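Local coordinates for protein haloacid delahogenase-like family hydrolase (Xanthomonas campestris pv. campestris, PDB 2PKE) that probably acts as a magnesium-dependent phosphatase of the haloacid dehalogenase superfamily, with a magnesium ion bound in the crystal, at residues E39-G44 / I96-E101; E61-K66 / M79-I84. One frame throughout, in Å; residues are numbered along the deposited sequence. Where two conformers were deposited one is given.

Interaction 1: residues E39-G44 / I96-E101; sequences EAILSG and IQRIVE
Ile41 of helix 28-42 reaches into the angle between Arg98 and Ile99, two consecutive residues of helix 93-107, and nearly the whole contact depends on this one side chain. The two helices run in roughly opposite directions, and their backbones stay well apart, with Ile41 CA 7.6 Å from Arg98 CA. The gap is bridged by apolar carbon. Ile41 carries CG1 opposite its carbonyl carbon (chi1 -64°), which sends the longer branch across to the partner helix. There CD1 lies 3.7 Å from Ile99 CG1 and 3.8 Å from Arg98 CB. Both isoleucines are buried, and they form the packed interior of the contact.

Arg98, by contrast, lies at the solvent-exposed margin, although its NH2 comes to 3.5 Å from Ile41 CG1. Its chain, bent at chi3 (43°), runs alongside Ile41, each pointing toward the other's helix. The guanidinium meets the isoleucine obliquely in plain van der Waals contact; its polar commitment is a salt bridge from NE to Asp95, on its own helix. No hydrogen bond links the two segments.

Around this pair, Ile41 also touches Asp95 and Ile102 of helix 93-107, while Leu42 turns to Ala83 and Leu86 of helix 72-86. The contact thus joins two helices of the helical insertion that follows strand 15-18, consistent with a HAD cap domain, and lies away from the magnesium site. Ile96 and Gln97 pack on Ile84 of the second subunit.

Interaction 2: residues E61-K66 / M79-I84; sequences ERRNLK and MIETAI
Asn64 and Glu81 face each other from two helical turns, 61-66 and 79-84. No backbone hydrogen bond joins them; each keeps its own helical bonds, such as Leu65 N to Glu61 O at 2.9 Å. With Asn64 CA 10.1 Å from Glu81 CA, side chains must span the gap.

Glu81 does most of the reaching. Its CG stands opposite the backbone N (chi1 -157°) and the rest of the chain is extended, so OE1 arrives at Asn64 ND2. That bond is 3.0 Å long and nearly straight (174°); the oxygen lies in the plane of the amide, although amide and carboxylate are turned well apart. Arg63 NH1 adds a weaker, more bent hydrogen bond to the same OE1 at 3.3 Å, part of a salt bridge. Arg104 of the second subunit also pairs with OE1 and with Asn64 OD1. Gln97 of that subunit, a residue modelled in two conformers in this chain, can donate to OE2; together these partners probably favour the ionised carboxylate. Ser78 OG is a further partner of Asn64 ND2.

This polar pairing of helices lies at the subunit interface of the probable cap, where helices 28-42 and 93-107 of the same chain pack on helix 72-86 through Phe38 and Ile99.

In the fold
From the N terminus, the chain leaves strand 15-18, near the magnesium site, and runs through helices 28-42, 57-68, 72-86 and 93-107, then helix 117-125, before returning to the sheet at strand 129-135. The first four are consistent with a cap of the C1 type. Interaction 1 joins the first helix to the fourth and closes the wider loop; interaction 2, between the second and third, is nested inside it. The two meet where Ile99 CG2 packs 3.7 Å from Met79 CB, and where Leu42 CD2 lies 3.8 Å from Ala83 CB, making helix 72-86 common ground. Across the dimer, helix 93-107 of one subunit supplies polar partners to interaction 2 of the other.

Interaction 1: residues E39-G44 / I96-E101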
ATOM      1  N   GLU A  39      16.387   3.271  21.827  1.00 24.05           N
ATOM      2  CA  GLU A  39      16.894   3.912  23.046  1.00 22.90           C
ATOM      3  C   GLU A  39      18.189   3.255  23.526  1.00 20.25           C
ATOM      4  O   GLU A  39      19.127   3.942  23.919  1.00 23.35           O
ATOM      5  CB  GLU A  39      15.781   3.873  24.117  1.00 26.58           C
ATOM      6  CG  GLU A  39      16.165   4.280  25.541  1.00 16.47           C
ATOM      7  N   ALA A  40      18.259   1.926  23.447  1.00 23.79           N
ATOM      8  CA  ALA A  40      19.480   1.176  23.799  1.00 23.33           C
ATOM      9  C   ALA A  40      20.629   1.559  22.879  1.00 24.07           C
ATOM     10  O   ALA A  40      21.736   1.766  23.343  1.00 23.52           O
ATOM     11  CB  ALA A  40      19.240  -0.317  23.770  1.00 23.87           C
ATOM     12  N   ILE A  41      20.395   1.681  21.576  1.00 23.86           N
ATOM     13  CA  ILE A  41      21.465   2.219  20.675  1.00 22.61           C
ATOM     14  C   ILE A  41      21.921   3.636  21.087  1.00 23.96           C
ATOM     15  O   ILE A  41      23.143   3.928  21.233  1.00 21.32           O
ATOM     16  CB  ILE A  41      21.030   2.248  19.191  1.00 20.04           C
ATOM     17  CG1 ILE A  41      20.792   0.833  18.692  1.00 21.21           C
ATOM     18  CG2 ILE A  41      22.100   2.906  18.352  1.00 19.52           C
ATOM     19  CD1 ILE A  41      19.939   0.771  17.523  1.00 20.13           C
ATOM     20  N   LEU A  42      20.945   4.521  21.282  1.00 24.79           N
ATOM     21  CA  LEU A  42      21.244   5.904  21.685  1.00 25.34           C
ATOM     22  C   LEU A  42      21.976   5.980  23.032  1.00 28.35           C
ATOM     23  O   LEU A  42      22.817   6.871  23.252  1.00 22.71           O
ATOM     24  CB  LEU A  42      19.960   6.747  21.735  1.00 25.85           C
ATOM     25  CG  LEU A  42      19.316   7.173  20.398  1.00 23.49           C
ATOM     26  CD1 LEU A  42      18.090   7.960  20.696  1.00 23.03           C
ATOM     27  CD2 LEU A  42      20.276   8.010  19.556  1.00 25.48           C
ATOM     28  N   SER A  43      21.690   5.042  23.933  1.00 29.19           N
ATOM     29  CA  SER A  43      22.248   5.138  25.290  1.00 29.60           C
ATOM     30  C   SER A  43      23.772   5.261  25.288  1.00 30.18           C
ATOM     31  O   SER A  43      24.333   5.816  26.222  1.00 32.09           O
ATOM     32  CB  SER A  43      21.798   3.962  26.173  1.00 30.94           C
ATOM     33  OG  SER A  43      22.370   2.738  25.734  1.00 23.60           O
ATOM     34  N   GLY A  44      24.433   4.776  24.232  1.00 32.01           N
ATOM     35  CA  GLY A  44      25.882   4.903  24.080  1.00 32.32           C
ATOM     36  C   GLY A  44      26.381   6.282  23.648  1.00 33.42           C
ATOM     37  O   GLY A  44      27.606   6.512  23.502  1.00 30.95           O
ATOM     38  N   ILE A  96      23.767   3.189  13.024  1.00 22.92           N
ATOM     39  CA  ILE A  96      22.675   3.421  12.046  1.00 22.98           C
ATOM     40  C   ILE A  96      22.269   2.126  11.359  1.00 22.85           C
ATOM     41  O   ILE A  96      21.080   1.916  11.136  1.00 20.35           O
ATOM     42  CB  ILE A  96      23.072   4.452  10.977  1.00 23.05           C
ATOM     43  CG1 ILE A  96      23.312   5.790  11.642  1.00 20.43           C
ATOM     44  CG2 ILE A  96      21.960   4.599   9.917  1.00 16.25           C
ATOM     45  CD1 ILE A  96      22.042   6.379  12.212  1.00 30.32           C
ATOM     46  N   GLN A  97      23.266   1.305  11.040  0.50 22.75           N
ATOM     47  CA  GLN A  97      23.082  -0.064  10.590  0.50 22.34           C
ATOM     48  C   GLN A  97      22.130  -0.798  11.525  0.50 22.08           C
ATOM     49  O   GLN A  97      21.151  -1.415  11.076  0.50 19.45           O
ATOM     50  CB  GLN A  97      24.422  -0.803  10.544  0.50 21.13           C
ATOM     51  CG  GLN A  97      24.341  -2.227   9.995  0.50 21.75           C
ATOM     52  CD  GLN A  97      25.601  -2.606   9.270  0.50 22.03           C
ATOM     53  OE1 GLN A  97      26.683  -2.630   9.860  0.50 22.60           O
ATOM     54  NE2 GLN A  97      25.483  -2.877   7.973  0.50 26.90           N
ATOM     55  N   ARG A  98      22.417  -0.688  12.823  1.00 21.28           N
ATOM     56  CA  ARG A  98      21.598  -1.292  13.883  1.00 21.66           C
ATOM     57  C   ARG A  98      20.167  -0.758  13.943  1.00 20.24           C
ATOM     58  O   ARG A  98      19.238  -1.487  14.229  1.00 25.19           O
ATOM     59  CB  ARG A  98      22.306  -1.163  15.249  1.00 21.58           C
ATOM     60  CG  ARG A  98      23.290  -2.254  15.473  1.00 22.95           C
ATOM     61  CD  ARG A  98      24.388  -1.916  16.415  1.00 30.82           C
ATOM     62  NE  ARG A  98      24.004  -1.208  17.634  1.00 39.67           N
ATOM     63  CZ  ARG A  98      23.863  -1.750  18.841  1.00 47.91           C
ATOM     64  NH1 ARG A  98      23.988  -3.056  19.036  1.00 61.33           N
ATOM     65  NH2 ARG A  98      23.573  -0.973  19.877  1.00 54.59           N
ATOM     66  N   ILE A  99      19.977   0.512  13.647  1.00 21.22           N
ATOM     67  CA  ILE A  99      18.631   1.067  13.532  1.00 19.59           C
ATOM     68  C   ILE A  99      17.927   0.463  12.310  1.00 23.02           C
ATOM     69  O   ILE A  99      16.747   0.079  12.397  1.00 20.12           O
ATOM     70  CB  ILE A  99      18.666   2.568  13.427  1.00 15.04           C
ATOM     71  CG1 ILE A  99      19.158   3.171  14.763  1.00 20.50           C
ATOM     72  CG2 ILE A  99      17.279   3.127  13.045  1.00 17.59           C
ATOM     73  CD1 ILE A  99      19.390   4.631  14.702  1.00 23.97           C
ATOM     74  N   VAL A 100      18.617   0.360  11.173  1.00 22.29           N
ATOM     75  CA  VAL A 100      17.989  -0.281  10.009  1.00 21.87           C
ATOM     76  C   VAL A 100      17.539  -1.706  10.374  1.00 23.72           C
ATOM     77  O   VAL A 100      16.470  -2.128   9.956  1.00 23.94           O
ATOM     78  CB  VAL A 100      18.905  -0.320   8.766  1.00 21.07           C
ATOM     79  CG1 VAL A 100      18.273  -1.215   7.635  1.00 24.03           C
ATOM     80  CG2 VAL A 100      19.237   1.118   8.294  1.00 22.62           C
ATOM     81  N   GLU A 101      18.340  -2.444  11.136  1.00 25.26           N
ATOM     82  CA  GLU A 101      17.975  -3.814  11.556  1.00 25.18           C
ATOM     83  C   GLU A 101      16.760  -3.850  12.445  1.00 24.47           C
ATOM     84  O   GLU A 101      15.937  -4.740  12.302  1.00 25.25           O
ATOM     85  CB  GLU A 101      19.105  -4.534  12.266  1.00 28.74           C
ATOM     86  CG  GLU A 101      20.343  -4.725  11.408  1.00 36.67           C
ATOM     87  CD  GLU A 101      20.169  -5.748  10.290  1.00 50.05           C
ATOM     88  OE1 GLU A 101      19.097  -6.400  10.209  1.00 50.76           O
ATOM     89  OE2 GLU A 101      21.133  -5.897   9.501  1.00 57.54           O
TER

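Interaction 2: residues E61-K66 / M79-I84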
ATOM      1  N   GLU A  61       8.595  12.144  13.554  1.00 33.73           N
ATOM      2  CA  GLU A  61       7.540  11.294  13.041  1.00 36.96           C
ATOM      3  C   GLU A  61       6.324  12.107  12.567  1.00 37.99           C
ATOM      4  O   GLU A  61       5.731  11.790  11.538  1.00 38.19           O
ATOM      5  CB  GLU A  61       7.125  10.264  14.080  1.00 40.25           C
ATOM      6  CG  GLU A  61       7.783   8.922  13.883  1.00 43.91           C
ATOM      7  CD  GLU A  61       7.510   7.959  15.007  1.00 56.74           C
ATOM      8  OE1 GLU A  61       7.373   8.414  16.177  1.00 61.44           O
ATOM      9  OE2 GLU A  61       7.446   6.745  14.704  1.00 61.46           O
ATOM     10  N   ARG A  62       5.974  13.149  13.305  1.00 39.20           N
ATOM     11  CA  ARG A  62       4.810  13.993  12.971  1.00 39.34           C
ATOM     12  C   ARG A  62       4.997  14.698  11.614  1.00 37.31           C
ATOM     13  O   ARG A  62       4.090  14.688  10.763  1.00 36.24           O
ATOM     14  CB  ARG A  62       4.487  14.991  14.114  1.00 38.06           C
ATOM     15  CG  ARG A  62       3.769  14.309  15.337  1.00 42.27           C
ATOM     16  CD  ARG A  62       3.121  15.298  16.360  1.00 44.39           C
ATOM     17  N   ARG A  63       6.181  15.261  11.385  1.00 36.34           N
ATOM     18  CA  ARG A  63       6.484  15.839  10.076  1.00 37.70           C
ATOM     19  C   ARG A  63       6.674  14.832   8.919  1.00 33.52           C
ATOM     20  O   ARG A  63       6.368  15.148   7.775  1.00 34.85           O
ATOM     21  CB  ARG A  63       7.669  16.790  10.151  1.00 37.45           C
ATOM     22  CG  ARG A  63       9.026  16.194  10.361  1.00 48.05           C
ATOM     23  CD  ARG A  63      10.051  17.347  10.352  1.00 57.46           C
ATOM     24  NE  ARG A  63      11.358  17.010  10.936  1.00 64.63           N
ATOM     25  CZ  ARG A  63      12.279  16.225  10.365  1.00 62.78           C
ATOM     26  NH1 ARG A  63      12.059  15.644   9.181  1.00 52.19           N
ATOM     27  NH2 ARG A  63      13.429  16.005  10.998  1.00 62.46           N
ATOM     28  N   ASN A  64       7.159  13.642   9.221  1.00 29.89           N
ATOM     29  CA  ASN A  64       7.366  12.614   8.197  1.00 27.08           C
ATOM     30  C   ASN A  64       6.134  11.801   7.842  1.00 27.90           C
ATOM     31  O   ASN A  64       6.098  11.155   6.806  1.00 29.79           O
ATOM     32  CB  ASN A  64       8.478  11.686   8.614  1.00 26.83           C
ATOM     33  CG  ASN A  64       9.820  12.343   8.553  1.00 31.23           C
ATOM     34  OD1 ASN A  64       9.935  13.463   8.061  1.00 36.12           O
ATOM     35  ND2 ASN A  64      10.860  11.650   9.044  1.00 25.29           N
ATOM     36  N   LEU A  65       5.112  11.844   8.690  1.00 30.09           N
ATOM     37  CA  LEU A  65       3.845  11.159   8.419  1.00 29.50           C
ATOM     38  C   LEU A  65       3.324  11.610   7.068  1.00 28.95           C
ATOM     39  O   LEU A  65       2.762  10.835   6.314  1.00 25.69           O
ATOM     40  CB  LEU A  65       2.836  11.471   9.540  1.00 32.14           C
ATOM     41  CG  LEU A  65       1.417  10.916   9.428  1.00 36.41           C
ATOM     42  CD1 LEU A  65       1.426   9.392   9.312  1.00 44.83           C
ATOM     43  CD2 LEU A  65       0.604  11.397  10.647  1.00 34.78           C
ATOM     44  N   LYS A  66       3.554  12.882   6.766  1.00 31.36           N
ATOM     45  CA  LYS A  66       3.020  13.531   5.600  1.00 28.04           C
ATOM     46  C   LYS A  66       3.736  13.094   4.305  1.00 28.31           C
ATOM     47  O   LYS A  66       3.201  13.323   3.221  1.00 30.54           O
ATOM     48  CB  LYS A  66       3.102  15.063   5.805  1.00 32.68           C
ATOM     49  CG  LYS A  66       2.882  15.529   7.309  1.00 29.63           C
HETATM   50  N   MSE A  79      13.569   7.264  12.737  1.00 18.36           N
HETATM   51  CA  MSE A  79      14.542   6.921  13.780  1.00 18.36           C
HETATM   52  C   MSE A  79      15.929   7.289  13.361  1.00 16.46           C
HETATM   53  O   MSE A  79      16.704   7.685  14.186  1.00 16.72           O
HETATM   54  CB  MSE A  79      14.522   5.431  14.115  1.00 18.81           C
HETATM   55  CG  MSE A  79      13.318   5.008  14.932  1.00 20.72           C
HETATM   56 SE   MSE A  79      13.441   3.129  15.373  0.75 19.88          SE
HETATM   57  CE  MSE A  79      12.113   3.225  16.798  1.00 20.95           C
ATOM     58  N   ILE A  80      16.286   7.095  12.104  1.00 15.92           N
ATOM     59  CA  ILE A  80      17.653   7.396  11.652  1.00 19.64           C
ATOM     60  C   ILE A  80      17.849   8.914  11.806  1.00 22.07           C
ATOM     61  O   ILE A  80      18.849   9.411  12.397  1.00 21.65           O
ATOM     62  CB  ILE A  80      17.942   6.902  10.182  1.00 20.72           C
ATOM     63  CG1 ILE A  80      18.116   5.360  10.141  1.00 22.68           C
ATOM     64  CG2 ILE A  80      19.198   7.605   9.616  1.00 18.67           C
ATOM     65  CD1 ILE A  80      17.789   4.677   8.786  1.00 19.24           C
ATOM     66  N   GLU A  81      16.869   9.640  11.291  1.00 20.77           N
ATOM     67  CA  GLU A  81      16.884  11.096  11.297  1.00 23.56           C
ATOM     68  C   GLU A  81      16.943  11.634  12.724  1.00 20.67           C
ATOM     69  O   GLU A  81      17.710  12.538  13.037  1.00 21.99           O
ATOM     70  CB  GLU A  81      15.656  11.563  10.524  1.00 24.85           C
ATOM     71  CG  GLU A  81      15.722  12.933   9.949  1.00 39.40           C
ATOM     72  CD  GLU A  81      14.823  13.079   8.719  1.00 47.89           C
ATOM     73  OE1 GLU A  81      13.623  12.716   8.790  1.00 43.22           O
ATOM     74  OE2 GLU A  81      15.328  13.552   7.678  1.00 50.67           O
ATOM     75  N   THR A  82      16.148  11.054  13.604  1.00 21.99           N
ATOM     76  CA  THR A  82      16.152  11.437  15.022  1.00 21.08           C
ATOM     77  C   THR A  82      17.490  11.181  15.726  1.00 21.00           C
ATOM     78  O   THR A  82      17.954  12.020  16.527  1.00 24.14           O
ATOM     79  CB  THR A  82      15.094  10.664  15.795  1.00 21.61           C
ATOM     80  OG1 THR A  82      13.805  10.812  15.177  1.00 18.74           O
ATOM     81  CG2 THR A  82      15.001  11.169  17.217  1.00 16.53           C
ATOM     82  N   ALA A  83      18.103  10.012  15.469  1.00 20.90           N
ATOM     83  CA  ALA A  83      19.420   9.660  16.076  1.00 17.93           C
ATOM     84  C   ALA A  83      20.533  10.578  15.642  1.00 18.93           C
ATOM     85  O   ALA A  83      21.405  10.947  16.456  1.00 16.39           O
ATOM     86  CB  ALA A  83      19.798   8.217  15.762  1.00 16.28           C
ATOM     87  N   ILE A  84      20.528  10.944  14.368  1.00 17.50           N
ATOM     88  CA  ILE A  84      21.521  11.842  13.843  1.00 19.61           C
ATOM     89  C   ILE A  84      21.372  13.211  14.537  1.00 19.27           C
ATOM     90  O   ILE A  84      22.377  13.844  14.913  1.00 16.61           O
ATOM     91  CB  ILE A  84      21.470  11.907  12.288  1.00 18.06           C
ATOM     92  CG1 ILE A  84      21.911  10.556  11.709  1.00 20.44           C
ATOM     93  CG2 ILE A  84      22.450  12.925  11.762  1.00 12.48           C
ATOM     94  CD1 ILE A  84      21.621  10.340  10.238  1.00 21.62           C
TER